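Local atomic coordinates of botulinum neurotoxin type C1 (Clostridium botulinum, PDB entry 3R4S), a protein that probably binds gangliosides at the neuronal surface through this heavy-chain receptor-binding fragment, enabling the toxin to enter the cell. Residues Y96-S101 with F188-I193. Sequence-based numbering, arbitrary orientation.
Sequences YTIIDS and FEINKI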
loop_
_atom_site.group_PDB
_atom_site.type_symbol
_atom_site.label_atom_id
_atom_site.label_comp_id
_atom_site.label_asym_id
_atom_site.label_seq_id
_atom_site.Cartn_x
_atom_site.Cartn_y
_atom_site.Cartn_z
ATOM N N TYR A 96 7.081 -19.153 -4.648
ATOM C CA TYR A 96 6.070 -19.666 -3.727
ATOM C C TYR A 96 4.718 -19.709 -4.426
ATOM O O TYR A 96 4.291 -18.723 -5.021
ATOM C CB TYR A 96 5.911 -18.757 -2.495
ATOM C CG TYR A 96 7.109 -18.681 -1.580
ATOM C CD1 TYR A 96 7.287 -19.606 -0.555
ATOM C CD2 TYR A 96 8.051 -17.672 -1.729
ATOM C CE1 TYR A 96 8.376 -19.533 0.287
ATOM C CE2 TYR A 96 9.148 -17.589 -0.888
ATOM C CZ TYR A 96 9.308 -18.521 0.114
ATOM O OH TYR A 96 10.394 -18.431 0.951
ATOM N N THR A 97 4.050 -20.853 -4.358
ATOM C CA THR A 97 2.621 -20.901 -4.625
ATOM C C THR A 97 1.970 -20.338 -3.380
ATOM O O THR A 97 2.402 -20.662 -2.281
ATOM C CB THR A 97 2.155 -22.339 -4.830
ATOM O OG1 THR A 97 2.802 -22.863 -5.992
ATOM C CG2 THR A 97 0.635 -22.403 -5.028
ATOM N N ILE A 98 0.979 -19.463 -3.545
ATOM C CA ILE A 98 0.304 -18.846 -2.405
ATOM C C ILE A 98 -1.208 -19.120 -2.350
ATOM O O ILE A 98 -1.779 -19.260 -1.269
ATOM C CB ILE A 98 0.539 -17.322 -2.332
ATOM C CG1 ILE A 98 0.221 -16.662 -3.677
ATOM C CG2 ILE A 98 1.980 -17.014 -1.880
ATOM C CD1 ILE A 98 0.286 -15.135 -3.634
ATOM N N ILE A 99 -1.855 -19.164 -3.504
ATOM C CA ILE A 99 -3.292 -19.468 -3.553
ATOM C C ILE A 99 -3.505 -20.477 -4.668
ATOM O O ILE A 99 -3.337 -20.159 -5.847
ATOM C CB ILE A 99 -4.163 -18.213 -3.804
ATOM C CG1 ILE A 99 -3.764 -17.079 -2.866
ATOM C CG2 ILE A 99 -5.656 -18.541 -3.637
ATOM C CD1 ILE A 99 -4.443 -15.761 -3.182
ATOM N N ASP A 100 -3.852 -21.702 -4.299
ATOM C CA ASP A 100 -3.803 -22.797 -5.256
ATOM C C ASP A 100 -5.142 -23.505 -5.437
ATOM O O ASP A 100 -5.787 -23.926 -4.466
ATOM C CB ASP A 100 -2.721 -23.818 -4.866
ATOM C CG ASP A 100 -2.537 -24.891 -5.938
ATOM O OD1 ASP A 100 -1.984 -24.582 -7.008
ATOM O OD2 ASP A 100 -2.978 -26.033 -5.729
ATOM N N SER A 101 -5.553 -23.639 -6.692
ATOM C CA SER A 101 -6.764 -24.374 -7.014
ATOM C C SER A 101 -6.474 -25.390 -8.126
ATOM O O SER A 101 -7.146 -25.440 -9.147
ATOM C CB SER A 101 -7.881 -23.410 -7.409
ATOM O OG SER A 101 -9.133 -24.042 -7.294
ATOM N N PHE A 188 -5.139 -21.539 0.478
ATOM C CA PHE A 188 -4.240 -20.460 0.833
ATOM C C PHE A 188 -3.149 -21.020 1.742
ATOM O O PHE A 188 -3.414 -21.441 2.862
ATOM C CB PHE A 188 -4.988 -19.341 1.559
ATOM C CG PHE A 188 -6.125 -18.748 0.766
ATOM C CD1 PHE A 188 -5.995 -17.497 0.164
ATOM C CD2 PHE A 188 -7.330 -19.433 0.633
ATOM C CE1 PHE A 188 -7.048 -16.935 -0.562
ATOM C CE2 PHE A 188 -8.387 -18.886 -0.100
ATOM C CZ PHE A 188 -8.243 -17.638 -0.698
ATOM N N GLU A 189 -1.919 -21.014 1.253
ATOM C CA GLU A 189 -0.782 -21.476 2.036
ATOM C C GLU A 189 0.468 -21.091 1.279
ATOM O O GLU A 189 0.516 -21.224 0.051
ATOM C CB GLU A 189 -0.830 -23.000 2.218
ATOM C CG GLU A 189 0.287 -23.556 3.087
ATOM C CD GLU A 189 0.231 -25.074 3.270
ATOM O OE1 GLU A 189 -0.241 -25.786 2.354
ATOM O OE2 GLU A 189 0.672 -25.551 4.339
ATOM N N ILE A 190 1.479 -20.604 1.996
ATOM C CA ILE A 190 2.725 -20.209 1.343
ATOM C C ILE A 190 3.651 -21.410 1.207
ATOM O O ILE A 190 4.301 -21.809 2.172
ATOM C CB ILE A 190 3.433 -19.072 2.111
ATOM C CG1 ILE A 190 2.446 -17.929 2.373
ATOM C CG2 ILE A 190 4.647 -18.604 1.320
ATOM C CD1 ILE A 190 2.938 -16.859 3.397
ATOM N N ASN A 191 3.682 -21.995 0.012
ATOM C CA ASN A 191 4.445 -23.213 -0.256
ATOM C C ASN A 191 5.582 -22.976 -1.241
ATOM O O ASN A 191 5.357 -22.749 -2.431
ATOM C CB ASN A 191 3.524 -24.308 -0.808
ATOM C CG ASN A 191 2.493 -24.771 0.213
ATOM O OD1 ASN A 191 2.770 -24.807 1.411
ATOM N ND2 ASN A 191 1.299 -25.132 -0.258
ATOM N N LYS A 192 6.801 -23.040 -0.730
ATOM C CA LYS A 192 7.988 -22.814 -1.533
ATOM C C LYS A 192 8.075 -23.852 -2.631
ATOM O O LYS A 192 7.826 -25.033 -2.406
ATOM C CB LYS A 192 9.240 -22.878 -0.647
ATOM C CG LYS A 192 10.516 -22.425 -1.327
ATOM C CD LYS A 192 11.587 -22.137 -0.287
ATOM C CE LYS A 192 12.897 -21.679 -0.909
ATOM N NZ LYS A 192 13.911 -21.398 0.157
ATOM N N ILE A 193 8.467 -23.403 -3.820
ATOM C CA ILE A 193 8.775 -24.301 -4.924
ATOM C C ILE A 193 10.215 -24.774 -4.766
ATOM O O ILE A 193 11.138 -23.962 -4.699
ATOM C CB ILE A 193 8.612 -23.605 -6.285
ATOM C CG1 ILE A 193 7.201 -23.026 -6.423
ATOM C CG2 ILE A 193 8.907 -24.576 -7.419
ATOM C CD1 ILE A 193 6.819 -22.681 -7.845
#
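Thr97 and Asn191 form an antiparallel hydrogen-bonded pair between strand 96-98 and strand 185-192. Asn191 N reaches Thr97 O over 2.9 Å in a nearly straight bond (171° at the hydrogen), whereas the return bond from Thr97 N to Asn191 O is more bent. The register then shifts by one, Glu189 and Ile190 being set against Ile98 alone, before Ile99 and Phe188 form a non-hydrogen-bonded pair. Within the shift Glu189 N bonds to Ile98 O at 3.1 Å. Towards strand 108-113, Ile98 and Ile99 both face Ile110 in a classic beta bulge.

Apolar contacts dominate the face carrying Tyr96, Ile99 and Phe188, Lys192 lending its methylenes at one end. With CG anti to its carbonyl carbon (chi1 -66°), the Tyr96 ring slants across the partner strand, CD1 meeting Ile190 CG2 at 3.4 Å and CE1 meeting Lys192 CB at 3.6 Å. Ile99 CG2 makes a CH-pi contact over the Phe188 ring, 4.0 Å from its centroid. Phe213 and Phe49 meet that ring edge-to-face.

On the other face, Asn191 ND2 donates to Glu189 OE1 at 3.1 Å, while Asn191 OD1 accepts from Arg58. Backbone bonds thus tie irregular strand 96-98 into the jelly-roll-like sheet, its largely apolar face against strand 207-216.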